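Local coordinates for sugar ABC transporter, periplasmic sugar-binding protein (Caulobacter crescentus, PDB 4IRX) that binds myo-inositol between its two lobes, probably as the periplasmic receptor that delivers it to an ABC transporter for uptake, at residues 124-138 against 190-202. Residues are numbered along the deposited sequence; the frame is centred on the assembly and turned at random.
With INS (1,2,3,4,5,6-hexahydroxy-cyclohexane), chain C.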
ATOM      1  N   VAL A 124       2.409   7.744 -18.165  1.00  8.45           N
ATOM      2  CA  VAL A 124       1.854   7.182 -19.394  1.00  9.34           C
ATOM      3  C   VAL A 124       1.599   8.302 -20.416  1.00 10.63           C
ATOM      4  O   VAL A 124       1.968   8.183 -21.582  1.00 10.08           O
ATOM      5  CB  VAL A 124       0.536   6.401 -19.139  1.00  8.03           C
ATOM      6  CG1 VAL A 124      -0.054   5.936 -20.464  1.00 10.76           C
ATOM      7  CG2 VAL A 124       0.806   5.226 -18.182  1.00 12.81           C
ATOM      8  N   VAL A 125       0.981   9.395 -19.965  1.00 10.85           N
ATOM      9  CA  VAL A 125       0.603  10.462 -20.881  1.00 12.10           C
ATOM     10  C   VAL A 125       1.850  11.134 -21.457  1.00 11.59           C
ATOM     11  O   VAL A 125       1.900  11.475 -22.632  1.00 12.03           O
ATOM     12  CB  VAL A 125      -0.352  11.450 -20.209  1.00 10.30           C
ATOM     13  CG1 VAL A 125      -0.635  12.639 -21.147  1.00 15.11           C
ATOM     14  CG2 VAL A 125      -1.633  10.744 -19.859  1.00 12.53           C
ATOM     15  N   LYS A 126       2.898  11.266 -20.655  1.00  9.61           N
ATOM     16  CA  LYS A 126       4.136  11.870 -21.147  1.00 10.97           C
ATOM     17  C   LYS A 126       4.851  10.943 -22.129  1.00 13.80           C
ATOM     18  O   LYS A 126       5.412  11.385 -23.139  1.00 13.52           O
ATOM     19  CB  LYS A 126       5.059  12.228 -19.981  1.00 17.45           C
ATOM     20  CG  LYS A 126       6.487  12.564 -20.401  1.00 18.61           C
ATOM     21  CD  LYS A 126       7.306  13.031 -19.207  1.00 34.86           C
ATOM     22  CE  LYS A 126       8.763  13.241 -19.583  1.00 47.05           C
ATOM     23  NZ  LYS A 126       9.583  13.598 -18.387  1.00 46.96           N
ATOM     24  N   THR A 127       4.818   9.648 -21.834  1.00 11.17           N
ATOM     25  CA  THR A 127       5.556   8.645 -22.597  1.00 11.52           C
ATOM     26  C   THR A 127       4.850   8.264 -23.894  1.00 10.54           C
ATOM     27  O   THR A 127       5.489   7.869 -24.869  1.00 11.52           O
ATOM     28  CB  THR A 127       5.792   7.399 -21.697  1.00 12.14           C
ATOM     29  OG1 THR A 127       6.549   7.816 -20.555  1.00 13.70           O
ATOM     30  CG2 THR A 127       6.538   6.283 -22.431  1.00 15.49           C
ATOM     31  N   TYR A 128       3.527   8.416 -23.919  1.00 10.63           N
ATOM     32  CA  TYR A 128       2.733   8.059 -25.084  1.00 10.05           C
ATOM     33  C   TYR A 128       1.879   9.235 -25.533  1.00 12.63           C
ATOM     34  O   TYR A 128       0.667   9.221 -25.364  1.00 11.33           O
ATOM     35  CB  TYR A 128       1.853   6.844 -24.762  1.00 10.93           C
ATOM     36  CG  TYR A 128       2.636   5.565 -24.551  1.00 13.03           C
ATOM     37  CD1 TYR A 128       3.109   5.213 -23.295  1.00 12.89           C
ATOM     38  CD2 TYR A 128       2.921   4.729 -25.617  1.00 13.22           C
ATOM     39  CE1 TYR A 128       3.816   4.033 -23.097  1.00 14.03           C
ATOM     40  CE2 TYR A 128       3.637   3.550 -25.430  1.00 14.40           C
ATOM     41  CZ  TYR A 128       4.074   3.221 -24.166  1.00 14.99           C
ATOM     42  OH  TYR A 128       4.787   2.054 -23.979  1.00 17.08           O
ATOM     43  N   PRO A 129       2.507  10.283 -26.089  1.00 11.05           N
ATOM     44  CA  PRO A 129       1.677  11.478 -26.313  1.00 12.86           C
ATOM     45  C   PRO A 129       0.599  11.344 -27.373  1.00 14.50           C
ATOM     46  O   PRO A 129      -0.270  12.223 -27.414  1.00 15.87           O
ATOM     47  CB  PRO A 129       2.690  12.579 -26.671  1.00 17.74           C
ATOM     48  CG  PRO A 129       3.980  11.884 -26.936  1.00 20.38           C
ATOM     49  CD  PRO A 129       3.948  10.537 -26.249  1.00 13.17           C
ATOM     50  N   ALA A 130       0.638  10.302 -28.202  1.00 10.79           N
ATOM     51  CA  ALA A 130      -0.420  10.054 -29.187  1.00 11.46           C
ATOM     52  C   ALA A 130      -1.475   9.058 -28.681  1.00 13.64           C
ATOM     53  O   ALA A 130      -2.381   8.657 -29.429  1.00 15.88           O
ATOM     54  CB  ALA A 130       0.176   9.550 -30.507  1.00 14.47           C
ATOM     55  N   GLY A 131      -1.342   8.626 -27.440  1.00  9.36           N
ATOM     56  CA  GLY A 131      -2.285   7.676 -26.870  1.00  9.75           C
ATOM     57  C   GLY A 131      -1.640   6.332 -26.562  1.00  9.90           C
ATOM     58  O   GLY A 131      -0.517   6.048 -26.978  1.00 10.15           O
ATOM     59  N   ALA A 132      -2.360   5.501 -25.816  1.00  9.57           N
ATOM     60  CA  ALA A 132      -1.849   4.201 -25.398  1.00  9.03           C
ATOM     61  C   ALA A 132      -2.975   3.337 -24.938  1.00 11.09           C
ATOM     62  O   ALA A 132      -4.026   3.838 -24.532  1.00 10.27           O
ATOM     63  CB  ALA A 132      -0.860   4.354 -24.297  1.00 10.87           C
ATOM     64  N   ARG A 133      -2.752   2.028 -25.010  1.00  9.15           N
ATOM     65  CA  ARG A 133      -3.674   1.032 -24.450  1.00  9.19           C
ATOM     66  C   ARG A 133      -3.137   0.576 -23.104  1.00 10.33           C
ATOM     67  O   ARG A 133      -1.997   0.088 -23.029  1.00 10.60           O
ATOM     68  CB  ARG A 133      -3.782  -0.176 -25.386  1.00 10.72           C
ATOM     69  CG  ARG A 133      -4.461   0.150 -26.678  1.00 14.58           C
ATOM     70  CD  ARG A 133      -4.318  -0.967 -27.708  1.00 23.17           C
ATOM     71  NE  ARG A 133      -4.881  -2.218 -27.218  1.00 28.57           N
ATOM     72  CZ  ARG A 133      -6.176  -2.509 -27.286  1.00 38.02           C
ATOM     73  NH1 ARG A 133      -7.017  -1.639 -27.834  1.00 40.33           N
ATOM     74  NH2 ARG A 133      -6.632  -3.667 -26.822  1.00 35.63           N
ATOM     75  N   VAL A 134      -3.934   0.769 -22.042  1.00  8.25           N
ATOM     76  CA  VAL A 134      -3.512   0.576 -20.667  1.00  7.87           C
ATOM     77  C   VAL A 134      -4.356  -0.483 -19.963  1.00  9.64           C
ATOM     78  O   VAL A 134      -5.586  -0.493 -20.065  1.00 11.66           O
ATOM     79  CB  VAL A 134      -3.631   1.929 -19.877  1.00 10.23           C
ATOM     80  CG1 VAL A 134      -3.171   1.782 -18.426  1.00 13.46           C
ATOM     81  CG2 VAL A 134      -2.846   3.035 -20.580  1.00 12.19           C
ATOM     82  N   VAL A 135      -3.680  -1.366 -19.232  1.00  9.65           N
ATOM     83  CA  VAL A 135      -4.331  -2.318 -18.333  1.00 10.64           C
ATOM     84  C   VAL A 135      -4.044  -1.872 -16.913  1.00  8.91           C
ATOM     85  O   VAL A 135      -2.911  -1.507 -16.598  1.00 11.11           O
ATOM     86  CB  VAL A 135      -3.762  -3.747 -18.563  1.00 10.16           C
ATOM     87  CG1 VAL A 135      -4.259  -4.735 -17.487  1.00 11.76           C
ATOM     88  CG2 VAL A 135      -4.188  -4.234 -19.923  1.00 12.49           C
ATOM     89  N   VAL A 136      -5.055  -1.889 -16.045  1.00  9.38           N
ATOM     90  CA  VAL A 136      -4.851  -1.512 -14.642  1.00  9.51           C
ATOM     91  C   VAL A 136      -5.128  -2.724 -13.759  1.00 10.88           C
ATOM     92  O   VAL A 136      -6.191  -3.340 -13.856  1.00 11.17           O
ATOM     93  CB  VAL A 136      -5.738  -0.286 -14.239  1.00  9.69           C
ATOM     94  CG1 VAL A 136      -5.488   0.115 -12.754  1.00 13.39           C
ATOM     95  CG2 VAL A 136      -5.481   0.868 -15.189  1.00 13.93           C
ATOM     96  N   ILE A 137      -4.128  -3.125 -12.972  1.00  9.86           N
ATOM     97  CA  ILE A 137      -4.254  -4.244 -12.035  1.00 10.09           C
ATOM     98  C   ILE A 137      -4.201  -3.671 -10.613  1.00  9.30           C
ATOM     99  O   ILE A 137      -3.195  -3.098 -10.193  1.00 11.28           O
ATOM    100  CB  ILE A 137      -3.104  -5.271 -12.200  1.00 11.33           C
ATOM    101  CG1 ILE A 137      -3.012  -5.751 -13.657  1.00 13.04           C
ATOM    102  CG2 ILE A 137      -3.277  -6.419 -11.211  1.00 11.94           C
ATOM    103  CD1 ILE A 137      -4.174  -6.591 -14.117  1.00 15.93           C
ATOM    104  N   THR A 138      -5.305  -3.787  -9.879  1.00  9.25           N
ATOM    105  CA  THR A 138      -5.449  -3.077  -8.606  1.00  9.82           C
ATOM    106  C   THR A 138      -5.072  -3.922  -7.391  1.00 10.38           C
ATOM    107  O   THR A 138      -5.126  -5.160  -7.428  1.00 11.07           O
ATOM    108  CB  THR A 138      -6.879  -2.526  -8.391  1.00 11.33           C
ATOM    109  OG1 THR A 138      -7.775  -3.617  -8.099  1.00 14.22           O
ATOM    110  CG2 THR A 138      -7.365  -1.778  -9.626  1.00 13.87           C
HETATM  111  N   MSE A 190      -6.645  -9.944 -25.450  1.00 15.94           N
HETATM  112  CA  MSE A 190      -6.284  -8.936 -26.469  0.53 18.08           C
HETATM  113  C   MSE A 190      -4.975  -9.283 -27.159  1.00 17.60           C
HETATM  114  O   MSE A 190      -4.147  -8.423 -27.470  1.00 18.30           O
HETATM  115  CB  MSE A 190      -6.201  -7.545 -25.868  0.53 22.81           C
HETATM  116  CG  MSE A 190      -5.172  -7.486 -24.813  0.53 10.54           C
HETATM  117 SE   MSE A 190      -5.247  -5.825 -23.839  0.53 21.09          SE
HETATM  118  CE  MSE A 190      -7.040  -5.980 -23.016  0.53 17.11           C
ATOM    119  N   ARG A 191      -4.813 -10.563 -27.466  1.00 17.82           N
ATOM    120  CA  ARG A 191      -3.554 -11.002 -28.041  1.00 22.25           C
ATOM    121  C   ARG A 191      -3.267 -10.424 -29.418  1.00 18.75           C
ATOM    122  O   ARG A 191      -2.116 -10.344 -29.832  1.00 25.36           O
ATOM    123  CB  ARG A 191      -3.449 -12.528 -28.011  1.00 29.49           C
ATOM    124  CG  ARG A 191      -4.512 -13.232 -28.801  1.00 29.67           C
ATOM    125  CD  ARG A 191      -4.481 -14.720 -28.497  1.00 27.62           C
ATOM    126  NE  ARG A 191      -3.172 -15.291 -28.801  1.00 23.49           N
ATOM    127  CZ  ARG A 191      -2.915 -16.039 -29.870  1.00 45.76           C
ATOM    128  NH1 ARG A 191      -3.882 -16.309 -30.738  1.00 38.96           N
ATOM    129  NH2 ARG A 191      -1.696 -16.525 -30.062  1.00 43.44           N
ATOM    130  N   ASP A 192      -4.306  -9.986 -30.109  1.00 21.35           N
ATOM    131  CA  ASP A 192      -4.114  -9.388 -31.421  1.00 30.70           C
ATOM    132  C   ASP A 192      -3.739  -7.908 -31.296  1.00 31.39           C
ATOM    133  O   ASP A 192      -3.226  -7.309 -32.230  1.00 32.02           O
ATOM    134  CB  ASP A 192      -5.353  -9.612 -32.292  1.00 38.85           C
ATOM    135  CG  ASP A 192      -5.706 -11.095 -32.429  1.00 43.31           C
ATOM    136  OD1 ASP A 192      -4.888 -11.852 -32.997  1.00 43.57           O
ATOM    137  OD2 ASP A 192      -6.795 -11.502 -31.959  1.00 39.51           O
ATOM    138  N   THR A 193      -4.010  -7.318 -30.135  1.00 22.67           N
ATOM    139  CA  THR A 193      -3.648  -5.923 -29.882  1.00 19.28           C
ATOM    140  C   THR A 193      -3.186  -5.763 -28.432  1.00 17.47           C
ATOM    141  O   THR A 193      -3.934  -5.239 -27.608  1.00 18.37           O
ATOM    142  CB  THR A 193      -4.826  -4.941 -30.143  1.00 23.92           C
ATOM    143  OG1 THR A 193      -5.933  -5.247 -29.286  1.00 34.23           O
ATOM    144  CG2 THR A 193      -5.291  -4.993 -31.589  1.00 28.50           C
ATOM    145  N   PRO A 194      -1.957  -6.221 -28.122  1.00 18.27           N
ATOM    146  CA  PRO A 194      -1.477  -6.183 -26.741  1.00 15.51           C
ATOM    147  C   PRO A 194      -1.402  -4.774 -26.175  1.00 15.27           C
ATOM    148  O   PRO A 194      -1.293  -3.794 -26.929  1.00 18.70           O
ATOM    149  CB  PRO A 194      -0.077  -6.815 -26.813  1.00 17.80           C
ATOM    150  CG  PRO A 194       0.288  -6.833 -28.235  1.00 30.97           C
ATOM    151  CD  PRO A 194      -0.982  -6.857 -29.023  1.00 21.21           C
ATOM    152  N   PRO A 195      -1.515  -4.655 -24.849  1.00 10.46           N
ATOM    153  CA  PRO A 195      -1.471  -3.327 -24.245  1.00 11.54           C
ATOM    154  C   PRO A 195      -0.079  -2.737 -24.343  1.00 11.22           C
ATOM    155  O   PRO A 195       0.945  -3.441 -24.440  1.00 13.32           O
ATOM    156  CB  PRO A 195      -1.814  -3.599 -22.773  1.00 14.32           C
ATOM    157  CG  PRO A 195      -1.299  -5.018 -22.548  1.00 14.66           C
ATOM    158  CD  PRO A 195      -1.570  -5.737 -23.842  1.00 13.90           C
ATOM    159  N   ASP A 196      -0.030  -1.420 -24.286  1.00  8.73           N
ATOM    160  CA  ASP A 196       1.240  -0.726 -24.194  1.00 10.33           C
ATOM    161  C   ASP A 196       1.802  -0.716 -22.782  1.00  8.62           C
ATOM    162  O   ASP A 196       3.001  -0.780 -22.571  1.00  9.46           O
ATOM    163  CB  ASP A 196       1.062   0.730 -24.650  1.00 11.18           C
ATOM    164  CG  ASP A 196       0.725   0.829 -26.105  1.00 12.86           C
ATOM    165  OD1 ASP A 196       1.633   0.512 -26.902  1.00 13.82           O
ATOM    166  OD2 ASP A 196      -0.424   1.196 -26.472  1.00 11.97           O
ATOM    167  N   VAL A 197       0.915  -0.599 -21.801  1.00  8.66           N
ATOM    168  CA  VAL A 197       1.311  -0.401 -20.420  1.00  8.23           C
ATOM    169  C   VAL A 197       0.392  -1.206 -19.521  1.00  8.68           C
ATOM    170  O   VAL A 197      -0.816  -1.238 -19.732  1.00 10.04           O
ATOM    171  CB  VAL A 197       1.210   1.086 -20.003  1.00 10.06           C
ATOM    172  CG1 VAL A 197       1.558   1.292 -18.488  1.00 13.56           C
ATOM    173  CG2 VAL A 197       2.068   1.955 -20.905  1.00 12.69           C
ATOM    174  N   ILE A 198       0.995  -1.895 -18.557  1.00  8.71           N
ATOM    175  CA  ILE A 198       0.263  -2.534 -17.465  1.00  7.93           C
ATOM    176  C   ILE A 198       0.653  -1.772 -16.190  1.00 10.49           C
ATOM    177  O   ILE A 198       1.798  -1.850 -15.706  1.00 11.63           O
ATOM    178  CB  ILE A 198       0.634  -4.031 -17.336  1.00  8.98           C
ATOM    179  CG1 ILE A 198       0.454  -4.726 -18.678  1.00 11.66           C
ATOM    180  CG2 ILE A 198      -0.268  -4.694 -16.323  1.00 12.25           C
ATOM    181  CD1 ILE A 198       0.868  -6.191 -18.692  1.00 13.05           C
ATOM    182  N   LEU A 199      -0.308  -1.040 -15.647  1.00  9.63           N
ATOM    183  CA  LEU A 199      -0.118  -0.312 -14.395  1.00 10.05           C
ATOM    184  C   LEU A 199      -0.558  -1.198 -13.244  1.00  8.48           C
ATOM    185  O   LEU A 199      -1.740  -1.547 -13.134  1.00 10.57           O
ATOM    186  CB  LEU A 199      -0.950   0.984 -14.389  1.00 11.89           C
ATOM    187  CG  LEU A 199      -0.623   2.100 -15.381  1.00 15.00           C
ATOM    188  CD1 LEU A 199      -1.472   3.335 -15.127  1.00 12.52           C
ATOM    189  CD2 LEU A 199       0.857   2.482 -15.299  1.00 15.57           C
ATOM    190  N   CYS A 200       0.397  -1.596 -12.410  1.00  9.12           N
ATOM    191  CA  CYS A 200       0.122  -2.493 -11.298  1.00 12.09           C
ATOM    192  C   CYS A 200       0.259  -1.721 -10.006  1.00 10.94           C
ATOM    193  O   CYS A 200       1.270  -1.048  -9.781  1.00 12.93           O
ATOM    194  CB  CYS A 200       1.115  -3.646 -11.300  1.00  9.96           C
ATOM    195  SG  CYS A 200       1.013  -4.660 -12.763  1.00 13.18           S
ATOM    196  N   LEU A 201      -0.754  -1.834  -9.152  1.00  8.06           N
ATOM    197  CA  LEU A 201      -0.816  -0.978  -7.979  1.00  8.35           C
ATOM    198  C   LEU A 201      -0.046  -1.517  -6.761  1.00 10.88           C
ATOM    199  O   LEU A 201      -0.134  -0.973  -5.655  1.00 11.35           O
ATOM    200  CB  LEU A 201      -2.267  -0.600  -7.661  1.00 10.23           C
ATOM    201  CG  LEU A 201      -2.818   0.587  -8.472  1.00 11.74           C
ATOM    202  CD1 LEU A 201      -2.610   0.513  -9.972  1.00 18.46           C
ATOM    203  CD2 LEU A 201      -4.284   0.747  -8.160  1.00 12.26           C
ATOM    204  N   ASN A 202       0.737  -2.579  -6.960  1.00  8.26           N
ATOM    205  CA  ASN A 202       1.869  -2.852  -6.082  1.00 10.68           C
ATOM    206  C   ASN A 202       2.941  -3.634  -6.827  1.00 11.20           C
ATOM    207  O   ASN A 202       2.692  -4.170  -7.909  1.00 11.52           O
ATOM    208  CB  ASN A 202       1.485  -3.469  -4.705  1.00  9.40           C
ATOM    209  CG  ASN A 202       1.241  -4.962  -4.740  1.00  9.27           C
ATOM    210  OD1 ASN A 202       1.331  -5.605  -5.780  1.00 13.21           O
ATOM    211  ND2 ASN A 202       0.935  -5.529  -3.590  1.00 10.83           N
TER
HETATM  212  C1  INS C 401       0.291  -0.769   0.313  1.00  8.24           C
HETATM  213  C2  INS C 401       1.266  -1.451  -0.588  1.00  8.99           C
HETATM  214  C3  INS C 401       0.982  -2.931  -0.573  1.00  8.66           C
HETATM  215  C4  INS C 401      -0.403  -3.197  -1.071  1.00 10.19           C
HETATM  216  C5  INS C 401      -1.399  -2.569  -0.170  1.00  8.58           C
HETATM  217  C6  INS C 401      -1.148  -1.085  -0.045  1.00 10.68           C
HETATM  218  O1  INS C 401       0.507   0.620   0.299  1.00  8.29           O
HETATM  219  O2  INS C 401       1.164  -0.923  -1.876  1.00 10.06           O
HETATM  220  O3  INS C 401       1.934  -3.628  -1.340  1.00  9.33           O
HETATM  221  O4  INS C 401      -0.632  -4.565  -1.188  1.00 11.40           O
HETATM  222  O5  INS C 401      -2.679  -2.831  -0.648  1.00 10.97           O
HETATM  223  O6  INS C 401      -2.099  -0.465   0.782  1.00  8.84           O
HETATM  224  O   HOH W   1       4.231   0.181 -26.140  1.00 20.65           O
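Strands 132-138 and 197-200 pair in parallel, with Val135 N hydrogen-bonded to Val197 O, Leu199 N to Val135 O, Ile137 N to Leu199 O and Leu201 N to Ile137 O. Their axes close to 4.7 Å at an angle of 21°. At the start of the ladder Arg133 O accepts two hydrogen bonds, from Asp196 N at 2.8 Å and from Val197 N. The carboxylate of Asp196 turns back to the same residue: its OD2 accepts Arg133 N at 2.9 Å, nearly straight (174°), through the anti lone pair. Asp196 OD1 takes a hydrogen bond from a water, which in turn accepts one from Tyr128 OH. The Tyr128 ring lies obliquely against Asp196 CB and Val197, with CE1 3.5 Å from Val197 CG2. In Val197 CG1 is anti to the backbone N (chi1 177°), which leaves CG2 beside that N, against the ring; CG1 meets Val124 CG2 tip to tip. Val124 CG2 also touches Leu199 CD2, so the end of helix 113-127 packs on the Val197 and Leu199 face.

These are the two central strands of the four-stranded parallel sheet in one lobe of a periplasmic binding protein, with helices on both faces. Val134 and Val136 share the face of Leu199, and Val134 CG1 lies 4.0 Å from Leu199 CG. On the other face Val135 CG2 meets Pro195 CB at 3.8 Å, and Ile137 CG1 meets Ile198 CG2. Helix 176-189 covers this side through Ile186. A bend at chi3 in the Arg133 chain carries its guanidinium to Thr193, where NE and NH2 make weak hydrogen bonds to Thr193 O; Thr193 OG1 lies over one guanidinium face, offset toward its rim, at an angle too poor for a hydrogen bond. Beyond the C-terminal end of strand 197-200, Asn202 N-caps helix 203-215 through OD1, while its ND2 donates to myo-inositol O3 and, at 3.0 Å, to O4.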